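Beta-lactamase (Klebsiella pneumoniae, PDB 6HUH) probably hydrolyses beta-lactam antibiotics to substituted beta-amino acids, as a class D beta-lactamase conferring antibiotic resistance. Local coordinates at residues L142-A145 with W146-S149; L162-V166 with S167-P171; W222-Q226 with D227-I231. All coordinates share one frame; numbering follows the deposited sequence.

Interaction 1. Residues L142-A145 with W146-S149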
ATOM      1  N   LEU A 142      -4.209 -13.971 -24.716  1.00 59.83           N
ATOM      2  CA  LEU A 142      -5.009 -13.511 -23.581  1.00 57.63           C
ATOM      3  C   LEU A 142      -4.204 -13.192 -22.323  1.00 58.47           C
ATOM      4  O   LEU A 142      -4.529 -12.231 -21.621  1.00 57.42           O
ATOM      5  CB  LEU A 142      -6.123 -14.532 -23.266  1.00 58.56           C
ATOM      6  CG  LEU A 142      -7.157 -14.161 -22.198  1.00 62.01           C
ATOM      7  CD1 LEU A 142      -7.923 -12.890 -22.566  1.00 61.27           C
ATOM      8  CD2 LEU A 142      -8.105 -15.305 -21.953  1.00 65.34           C
ATOM      9  N   THR A 143      -3.178 -13.993 -22.027  1.00 52.92           N
ATOM     10  CA  THR A 143      -2.402 -13.817 -20.801  1.00 50.38           C
ATOM     11  C   THR A 143      -0.961 -13.374 -21.040  1.00 51.07           C
ATOM     12  O   THR A 143      -0.257 -13.078 -20.072  1.00 49.87           O
ATOM     13  CB  THR A 143      -2.467 -15.104 -19.964  1.00 58.58           C
ATOM     14  OG1 THR A 143      -1.806 -16.161 -20.667  1.00 59.95           O
ATOM     15  CG2 THR A 143      -3.895 -15.514 -19.616  1.00 56.79           C
ATOM     16  N   GLN A 144      -0.524 -13.314 -22.316  1.00 45.91           N
ATOM     17  CA  GLN A 144       0.860 -13.004 -22.675  1.00 44.15           C
ATOM     18  C   GLN A 144       1.072 -11.905 -23.713  1.00 46.78           C
ATOM     19  O   GLN A 144       2.212 -11.750 -24.142  1.00 47.21           O
ATOM     20  CB  GLN A 144       1.545 -14.298 -23.169  1.00 46.56           C
ATOM     21  CG  GLN A 144       2.824 -14.669 -22.432  1.00 54.75           C
ATOM     22  CD  GLN A 144       2.567 -15.294 -21.086  1.00 66.55           C
ATOM     23  OE1 GLN A 144       3.026 -14.797 -20.045  1.00 61.51           O
ATOM     24  NE2 GLN A 144       1.842 -16.416 -21.096  1.00 54.55           N
ATOM     25  N   ALA A 145       0.022 -11.157 -24.126  1.00 42.20           N
ATOM     26  CA  ALA A 145       0.135 -10.131 -25.175  1.00 42.16           C
ATOM     27  C   ALA A 145       1.066  -8.965 -24.849  1.00 46.89           C
ATOM     28  O   ALA A 145       1.833  -8.535 -25.717  1.00 47.89           O
ATOM     29  CB  ALA A 145      -1.233  -9.607 -25.572  1.00 42.98           C
ATOM     30  N   TRP A 146       0.995  -8.453 -23.616  1.00 43.17           N
ATOM     31  CA  TRP A 146       1.800  -7.332 -23.129  1.00 42.63           C
ATOM     32  C   TRP A 146       3.187  -7.767 -22.650  1.00 50.00           C
ATOM     33  O   TRP A 146       4.118  -6.957 -22.638  1.00 50.68           O
ATOM     34  CB  TRP A 146       1.043  -6.563 -22.041  1.00 40.17           C
ATOM     35  CG  TRP A 146       0.704  -7.357 -20.802  1.00 40.89           C
ATOM     36  CD1 TRP A 146       1.281  -7.230 -19.571  1.00 43.35           C
ATOM     37  CD2 TRP A 146      -0.349  -8.327 -20.651  1.00 40.90           C
ATOM     38  NE1 TRP A 146       0.688  -8.087 -18.677  1.00 42.58           N
ATOM     39  CE2 TRP A 146      -0.319  -8.771 -19.311  1.00 44.36           C
ATOM     40  CE3 TRP A 146      -1.314  -8.875 -21.522  1.00 42.56           C
ATOM     41  CZ2 TRP A 146      -1.183  -9.761 -18.836  1.00 43.68           C
ATOM     42  CZ3 TRP A 146      -2.177  -9.848 -21.040  1.00 43.93           C
ATOM     43  CH2 TRP A 146      -2.110 -10.277 -19.713  1.00 44.04           C
ATOM     44  N   LEU A 147       3.331  -9.062 -22.317  1.00 48.54           N
ATOM     45  CA  LEU A 147       4.571  -9.684 -21.846  1.00 49.70           C
ATOM     46  C   LEU A 147       5.650  -9.888 -22.947  1.00 55.91           C
ATOM     47  O   LEU A 147       6.030 -11.029 -23.252  1.00 57.20           O
ATOM     48  CB  LEU A 147       4.243 -11.002 -21.136  1.00 50.32           C
ATOM     49  CG  LEU A 147       3.891 -10.876 -19.679  1.00 53.97           C
ATOM     50  CD1 LEU A 147       2.404 -10.968 -19.473  1.00 53.21           C
ATOM     51  CD2 LEU A 147       4.589 -11.951 -18.892  1.00 58.55           C
ATOM     52  N   SER A 148       6.167  -8.760 -23.499  1.00 52.31           N
ATOM     53  CA  SER A 148       7.203  -8.685 -24.544  1.00 53.28           C
ATOM     54  C   SER A 148       6.894  -9.578 -25.782  1.00 57.60           C
ATOM     55  O   SER A 148       7.705 -10.439 -26.155  1.00 59.16           O
ATOM     56  CB  SER A 148       8.591  -8.967 -23.961  1.00 58.12           C
ATOM     57  OG  SER A 148       9.002  -7.966 -23.044  1.00 66.77           O
ATOM     58  N   SER A 149       5.708  -9.370 -26.408  1.00 51.51           N
ATOM     59  CA  SER A 149       5.291 -10.155 -27.570  1.00 50.77           C
ATOM     60  C   SER A 149       4.587  -9.301 -28.663  1.00 49.96           C
ATOM     61  O   SER A 149       5.195  -8.352 -29.163  1.00 48.54           O
ATOM     62  CB  SER A 149       4.452 -11.358 -27.132  1.00 53.59           C
ATOM     63  OG  SER A 149       3.219 -10.968 -26.556  1.00 54.95           O
TER
HETATM   64  O   HOH W   1       4.400  -7.057 -25.547  1.00 24.07           O
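S149 reaches back to the Q144 and A145 carbonyls where the short helix 141-144 gives way to an inverse gamma turn centred on L147. Its hydroxyl OG lies 2.7 Å from Q144 O and 2.9 Å from A145 O; with one proton for two acceptors, it can serve either carbonyl. A small hydroxyl suits this buried place, since it brings a donor to two closely spaced backbone oxygens without bulk. OG sits between the backbone N and the carbonyl carbon (chi1 66°), a setting that turns it toward the preceding residues. A water lies 3.0 Å from A145 O, where it can donate, and accepts from S149 N at 2.8 Å. Within the turn itself, S148 N bonds to W146 O at 2.9 Å.

Around this polar core lies the W146 indole. With chi1 at 62°, the ring swings back beneath the helix end, and its CZ3 comes 3.4 Å from L142 O, which sits in the ring plane at its edge, where the aromatic hydrogens are slightly positive. L147 CD1 rests over one face, offset toward the rim, an apolar methyl against a flat apolar surface. The other L147 methyl, CD2, lies 3.4 Å from Q144 OE1. The bent chain of Q144 sets its amide beside the leucine, which it meets at a slant.

Further out, T110 OG1 and Q107 NE2 hydrogen-bond to L142 O and T143 O respectively, tying the helix end to helix 103-113, while F53 and F118 pack against the indole. Tryptophan suits this place because it combines a broad apolar body with one N-H donor: its NE1 hydrogen-bonds to OQ2 of the carboxylated lysine at position 54, the modified residue of the class D active site.

Interaction 2. Residues L162-V166 with S167-P171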
ATOM      1  N   LEU A 162      -3.156   8.010 -22.113  1.00 21.43           N
ATOM      2  CA  LEU A 162      -3.151   8.611 -20.780  1.00 20.57           C
ATOM      3  C   LEU A 162      -3.979   9.890 -20.760  1.00 26.75           C
ATOM      4  O   LEU A 162      -4.709  10.124 -19.790  1.00 28.63           O
ATOM      5  CB  LEU A 162      -1.699   8.914 -20.342  1.00 19.99           C
ATOM      6  CG  LEU A 162      -0.946   7.949 -19.402  1.00 24.19           C
ATOM      7  CD1 LEU A 162      -1.508   6.534 -19.408  1.00 24.96           C
ATOM      8  CD2 LEU A 162       0.542   7.921 -19.709  1.00 24.04           C
ATOM      9  N   GLY A 163      -3.884  10.671 -21.840  1.00 22.84           N
ATOM     10  CA  GLY A 163      -4.616  11.919 -22.030  1.00 24.45           C
ATOM     11  C   GLY A 163      -6.117  11.735 -22.140  1.00 29.52           C
ATOM     12  O   GLY A 163      -6.885  12.614 -21.748  1.00 29.35           O
ATOM     13  N   LYS A 164      -6.547  10.586 -22.684  1.00 26.31           N
ATOM     14  CA  LYS A 164      -7.958  10.253 -22.819  1.00 26.48           C
ATOM     15  C   LYS A 164      -8.529   9.826 -21.450  1.00 30.29           C
ATOM     16  O   LYS A 164      -9.662  10.206 -21.112  1.00 29.53           O
ATOM     17  CB  LYS A 164      -8.152   9.156 -23.876  1.00 27.76           C
ATOM     18  CG  LYS A 164      -8.030   9.652 -25.314  1.00 44.03           C
ATOM     19  CD  LYS A 164      -8.332   8.533 -26.332  1.00 51.19           C
ATOM     20  CE  LYS A 164      -8.248   8.999 -27.767  1.00 57.19           C
ATOM     21  NZ  LYS A 164      -9.386   9.886 -28.146  1.00 62.61           N
ATOM     22  N   LEU A 165      -7.744   9.053 -20.653  1.00 26.10           N
ATOM     23  CA  LEU A 165      -8.246   8.615 -19.360  1.00 26.50           C
ATOM     24  C   LEU A 165      -8.268   9.797 -18.369  1.00 32.85           C
ATOM     25  O   LEU A 165      -9.217   9.901 -17.582  1.00 34.27           O
ATOM     26  CB  LEU A 165      -7.574   7.321 -18.810  1.00 24.99           C
ATOM     27  CG  LEU A 165      -6.351   7.319 -17.872  1.00 27.21           C
ATOM     28  CD1 LEU A 165      -6.773   7.486 -16.406  1.00 27.35           C
ATOM     29  CD2 LEU A 165      -5.652   5.967 -17.941  1.00 24.66           C
ATOM     30  N   VAL A 166      -7.303  10.726 -18.481  1.00 28.30           N
ATOM     31  CA  VAL A 166      -7.256  11.907 -17.620  1.00 28.83           C
ATOM     32  C   VAL A 166      -8.337  12.981 -18.012  1.00 35.05           C
ATOM     33  O   VAL A 166      -8.757  13.758 -17.147  1.00 35.56           O
ATOM     34  CB  VAL A 166      -5.815  12.461 -17.557  1.00 31.63           C
ATOM     35  CG1 VAL A 166      -5.679  13.853 -18.171  1.00 32.73           C
ATOM     36  CG2 VAL A 166      -5.314  12.452 -16.141  1.00 31.17           C
ATOM     37  N   SER A 167      -8.800  12.984 -19.284  1.00 32.19           N
ATOM     38  CA  SER A 167      -9.796  13.930 -19.811  1.00 34.32           C
ATOM     39  C   SER A 167     -11.249  13.437 -19.771  1.00 40.44           C
ATOM     40  O   SER A 167     -12.145  14.173 -20.176  1.00 42.00           O
ATOM     41  CB  SER A 167      -9.448  14.335 -21.240  1.00 38.55           C
ATOM     42  OG  SER A 167      -8.248  15.088 -21.312  1.00 45.42           O
ATOM     43  N   GLY A 168     -11.475  12.221 -19.282  1.00 37.93           N
ATOM     44  CA  GLY A 168     -12.802  11.616 -19.224  1.00 39.42           C
ATOM     45  C   GLY A 168     -13.264  11.131 -20.590  1.00 47.66           C
ATOM     46  O   GLY A 168     -14.459  10.869 -20.799  1.00 50.09           O
ATOM     47  N   LYS A 169     -12.312  11.010 -21.544  1.00 42.80           N
ATOM     48  CA  LYS A 169     -12.617  10.594 -22.906  1.00 42.24           C
ATOM     49  C   LYS A 169     -12.823   9.067 -23.046  1.00 43.81           C
ATOM     50  O   LYS A 169     -13.504   8.638 -23.974  1.00 43.56           O
ATOM     51  CB  LYS A 169     -11.577  11.135 -23.899  1.00 44.39           C
ATOM     52  CG  LYS A 169     -11.785  12.613 -24.204  1.00 67.18           C
ATOM     53  CD  LYS A 169     -10.932  13.088 -25.378  1.00 84.15           C
ATOM     54  CE  LYS A 169     -10.703  14.588 -25.369  1.00 94.39           C
ATOM     55  NZ  LYS A 169      -9.530  14.980 -24.534  1.00 94.72           N
ATOM     56  N   LEU A 170     -12.282   8.254 -22.124  1.00 39.00           N
ATOM     57  CA  LEU A 170     -12.457   6.795 -22.219  1.00 37.97           C
ATOM     58  C   LEU A 170     -13.860   6.371 -21.701  1.00 42.29           C
ATOM     59  O   LEU A 170     -14.416   7.084 -20.858  1.00 42.34           O
ATOM     60  CB  LEU A 170     -11.288   6.003 -21.577  1.00 36.04           C
ATOM     61  CG  LEU A 170      -9.883   6.205 -22.222  1.00 39.02           C
ATOM     62  CD1 LEU A 170      -8.835   5.390 -21.521  1.00 37.45           C
ATOM     63  CD2 LEU A 170      -9.860   5.837 -23.684  1.00 40.29           C
ATOM     64  N   PRO A 171     -14.487   5.284 -22.255  1.00 38.26           N
ATOM     65  CA  PRO A 171     -15.869   4.933 -21.865  1.00 38.05           C
ATOM     66  C   PRO A 171     -16.017   4.281 -20.488  1.00 39.98           C
ATOM     67  O   PRO A 171     -16.672   3.247 -20.338  1.00 39.34           O
ATOM     68  CB  PRO A 171     -16.313   4.008 -23.005  1.00 39.92           C
ATOM     69  CG  PRO A 171     -15.087   3.306 -23.401  1.00 42.94           C
ATOM     70  CD  PRO A 171     -13.991   4.352 -23.297  1.00 38.76           C
TER
HETATM   71  O   HOH W   2     -11.438   8.546 -19.127  1.00 27.36           O
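K169 N donates to K164 O at 2.8 Å, the six-to-one bond of the Schellman motif that ends helix 155-166. The donor approaches in the carbonyl plane, although the N-H is bent (137° at the hydrogen). G168 makes this return possible: its positive phi is easy for a residue without a side chain. S167 closes the preceding turn, its OG bonding to G163 O at 2.9 Å, almost in line with that C=O, because chi1 of -66° puts the hydroxyl beside the backbone N and facing back down the helix. S167 N adds a weak bond to the same oxygen. L170 N is only weakly bonded to K164 O but also donates to a water that lies 3.0 Å from L165 O, placed to donate to it.

Outside these bonds the packing is apolar. The K164 chain crosses both K169 and L170 at about a right angle. Lysine suits this partly exposed place because its methylenes pack on L170 while the charged end is carried beyond them. Buried L170, which also touches F125, spreads its two methyls across the last helical turn: CD2 lies 3.7 Å from K164 CB, and CD1 is 3.6 Å from L165 CB.

Interaction 3. Residues W222-Q226 with D227-I231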
ATOM      1  N   TRP A 222       0.780  10.734 -14.909  1.00 26.34           N
ATOM      2  CA  TRP A 222       0.383  12.130 -14.925  1.00 28.54           C
ATOM      3  C   TRP A 222       0.493  12.744 -13.563  1.00 33.97           C
ATOM      4  O   TRP A 222       0.526  12.033 -12.572  1.00 34.61           O
ATOM      5  CB  TRP A 222      -1.049  12.290 -15.471  1.00 28.62           C
ATOM      6  CG  TRP A 222      -2.137  11.791 -14.558  1.00 30.31           C
ATOM      7  CD1 TRP A 222      -2.872  12.526 -13.670  1.00 34.49           C
ATOM      8  CD2 TRP A 222      -2.619  10.447 -14.463  1.00 29.44           C
ATOM      9  NE1 TRP A 222      -3.798  11.724 -13.043  1.00 33.79           N
ATOM     10  CE2 TRP A 222      -3.650  10.437 -13.492  1.00 33.74           C
ATOM     11  CE3 TRP A 222      -2.259   9.234 -15.085  1.00 29.56           C
ATOM     12  CZ2 TRP A 222      -4.331   9.266 -13.137  1.00 32.18           C
ATOM     13  CZ3 TRP A 222      -2.938   8.075 -14.731  1.00 30.08           C
ATOM     14  CH2 TRP A 222      -3.958   8.097 -13.769  1.00 31.18           C
ATOM     15  N   ALA A 223       0.428  14.063 -13.515  1.00 32.03           N
ATOM     16  CA  ALA A 223       0.494  14.888 -12.328  1.00 32.62           C
ATOM     17  C   ALA A 223      -0.674  15.876 -12.361  1.00 40.30           C
ATOM     18  O   ALA A 223      -0.941  16.494 -13.399  1.00 40.47           O
ATOM     19  CB  ALA A 223       1.801  15.639 -12.326  1.00 33.76           C
ATOM     20  N   SER A 224      -1.379  16.026 -11.237  1.00 39.74           N
ATOM     21  CA  SER A 224      -2.514  16.949 -11.176  1.00 41.66           C
ATOM     22  C   SER A 224      -2.480  17.910  -9.974  1.00 46.88           C
ATOM     23  O   SER A 224      -1.952  17.586  -8.919  1.00 47.10           O
ATOM     24  CB  SER A 224      -3.836  16.185 -11.240  1.00 45.65           C
ATOM     25  OG  SER A 224      -3.953  15.169 -10.254  1.00 54.18           O
ATOM     26  N   LYS A 225      -3.028  19.100 -10.159  1.00 43.94           N
ATOM     27  CA  LYS A 225      -3.135  20.140  -9.140  1.00 45.56           C
ATOM     28  C   LYS A 225      -4.331  20.956  -9.595  1.00 52.49           C
ATOM     29  O   LYS A 225      -4.218  21.811 -10.487  1.00 52.61           O
ATOM     30  CB  LYS A 225      -1.858  20.986  -9.047  1.00 47.36           C
ATOM     31  CG  LYS A 225      -1.642  21.590  -7.683  1.00 57.99           C
ATOM     32  CD  LYS A 225      -0.539  22.631  -7.689  1.00 68.59           C
ATOM     33  CE  LYS A 225      -0.346  23.265  -6.336  1.00 79.90           C
ATOM     34  NZ  LYS A 225       1.092  23.311  -5.957  1.00 91.27           N
ATOM     35  N   GLN A 226      -5.503  20.588  -9.044  1.00 50.80           N
ATOM     36  CA  GLN A 226      -6.855  21.093  -9.323  1.00 52.60           C
ATOM     37  C   GLN A 226      -7.149  21.046 -10.840  1.00 55.88           C
ATOM     38  O   GLN A 226      -7.203  19.946 -11.407  1.00 52.18           O
ATOM     39  CB  GLN A 226      -7.195  22.460  -8.649  1.00 57.35           C
ATOM     40  CG  GLN A 226      -6.128  23.560  -8.637  1.00 77.62           C
ATOM     41  CD  GLN A 226      -6.098  24.311  -7.315  1.00100.12           C
ATOM     42  OE1 GLN A 226      -6.982  25.122  -6.999  1.00100.15           O
ATOM     43  NE2 GLN A 226      -5.053  24.089  -6.529  1.00 89.03           N
ATOM     44  N   ASP A 227      -7.309  22.206 -11.487  1.00 55.83           N
ATOM     45  CA  ASP A 227      -7.578  22.316 -12.919  1.00 55.98           C
ATOM     46  C   ASP A 227      -6.437  21.709 -13.773  1.00 56.88           C
ATOM     47  O   ASP A 227      -6.695  20.830 -14.616  1.00 55.67           O
ATOM     48  CB  ASP A 227      -7.872  23.794 -13.320  1.00 61.02           C
ATOM     49  CG  ASP A 227      -7.233  24.903 -12.469  1.00 76.58           C
ATOM     50  OD1 ASP A 227      -6.078  24.715 -12.004  1.00 76.79           O
ATOM     51  OD2 ASP A 227      -7.876  25.965 -12.294  1.00 85.68           O
ATOM     52  N   GLN A 228      -5.188  22.148 -13.508  1.00 51.15           N
ATOM     53  CA  GLN A 228      -3.999  21.745 -14.251  1.00 49.11           C
ATOM     54  C   GLN A 228      -3.644  20.263 -14.153  1.00 50.35           C
ATOM     55  O   GLN A 228      -3.688  19.675 -13.077  1.00 50.56           O
ATOM     56  CB  GLN A 228      -2.791  22.610 -13.871  1.00 51.54           C
ATOM     57  CG  GLN A 228      -2.952  24.074 -14.267  1.00 71.91           C
ATOM     58  CD  GLN A 228      -1.679  24.673 -14.796  1.00 93.60           C
ATOM     59  OE1 GLN A 228      -0.755  25.006 -14.042  1.00 89.78           O
ATOM     60  NE2 GLN A 228      -1.625  24.865 -16.107  1.00 87.77           N
ATOM     61  N   LYS A 229      -3.314  19.669 -15.301  1.00 45.06           N
ATOM     62  CA  LYS A 229      -2.888  18.270 -15.453  1.00 42.95           C
ATOM     63  C   LYS A 229      -1.715  18.186 -16.448  1.00 44.70           C
ATOM     64  O   LYS A 229      -1.595  19.054 -17.313  1.00 45.36           O
ATOM     65  CB  LYS A 229      -4.051  17.372 -15.903  1.00 45.10           C
ATOM     66  CG  LYS A 229      -4.963  16.948 -14.759  1.00 67.58           C
ATOM     67  CD  LYS A 229      -6.195  16.210 -15.257  1.00 82.32           C
ATOM     68  CE  LYS A 229      -7.251  16.076 -14.184  1.00 99.08           C
ATOM     69  NZ  LYS A 229      -6.984  14.938 -13.258  1.00107.88           N
ATOM     70  N   LEU A 230      -0.837  17.176 -16.305  1.00 37.64           N
ATOM     71  CA  LEU A 230       0.343  17.026 -17.158  1.00 35.45           C
ATOM     72  C   LEU A 230       0.729  15.562 -17.296  1.00 35.68           C
ATOM     73  O   LEU A 230       1.053  14.921 -16.297  1.00 35.37           O
ATOM     74  CB  LEU A 230       1.507  17.838 -16.561  1.00 36.43           C
ATOM     75  CG  LEU A 230       2.864  17.810 -17.267  1.00 40.43           C
ATOM     76  CD1 LEU A 230       3.289  19.186 -17.632  1.00 42.59           C
ATOM     77  CD2 LEU A 230       3.944  17.209 -16.371  1.00 40.34           C
ATOM     78  N   ILE A 231       0.695  15.035 -18.536  1.00 28.21           N
ATOM     79  CA  ILE A 231       1.099  13.660 -18.858  1.00 24.92           C
ATOM     80  C   ILE A 231       2.651  13.654 -18.987  1.00 30.25           C
ATOM     81  O   ILE A 231       3.252  14.697 -19.246  1.00 30.18           O
ATOM     82  CB  ILE A 231       0.438  13.161 -20.176  1.00 25.81           C
ATOM     83  CG1 ILE A 231      -1.100  13.399 -20.237  1.00 24.56           C
ATOM     84  CG2 ILE A 231       0.790  11.716 -20.470  1.00 25.89           C
ATOM     85  CD1 ILE A 231      -1.952  12.777 -19.261  1.00 23.36           C
TER
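I231 reaches W222 through its own torsions: CG1 stands beside the backbone N (chi1 -49°) and the branch then folds at chi2 (-61°), so that CD1 comes back across the strand pair to W222 CB, 3.9 Å away. Two residues along, K229 CG packs 3.8 Å from S224 CB; the lysine chain then bends at its last torsion and returns NZ to within 3.9 Å of the same S224 CB. Small serine leaves room for that chain to lie across it.

The backbone sets this register. A223 and L230 form a hydrogen-bonded pair, with A223 N to L230 O and L230 N to A223 O both 3.0 Å; the second donor lies in the carbonyl plane and the first is tilted from it. K225 N to Q228 O, also 3.0 Å, is the straightest of the three. At the end of the strands, D227 OD1 accepts from Q228 N at 3.1 Å through its anti lone pair. Q226 and D227 run alongside each other into solvent, as suits polar residues at an exposed bend.

W222, S224, K229 and I231 share one face; there W222, K229 and I231 meet helix 155-166, and the W222 ring stacks on H195. Buried A223 and L230 suit the other face, small alanine against I194 and larger leucine against L261 and L264 of helix 245-264. K225 and Q228 start from that face but their ends lead away, K225 NZ to a salt bridge with D190 and Q228 NE2 to a hydrogen bond with L264 O.

With an interstrand angle of 172° and two residues between its closing pair, this is a tight antiparallel beta hairpin, the turn where strand 215-225 ends and strand 228-238 begins in the central sheet of the penicillin-recognising fold.

Interactions 2 and 3 touch directly, their centres 13 Å apart: V166 CG2 lies 3.5 Å from W222 CD1, and L162 CB is 3.8 Å from I231 CG2. The helix end of interaction 2 thus packs directly on one face of the hairpin in interaction 3. Interaction 1 stands apart, its centre about 24 Å from that of interaction 2 and about 31 Å from that of interaction 3, beyond the chain's centre from the latter. It alone borders the active site, with the W146 side chain about 6 Å from that of S51, the predicted acyl-ester nucleophile; the other two lie away from it.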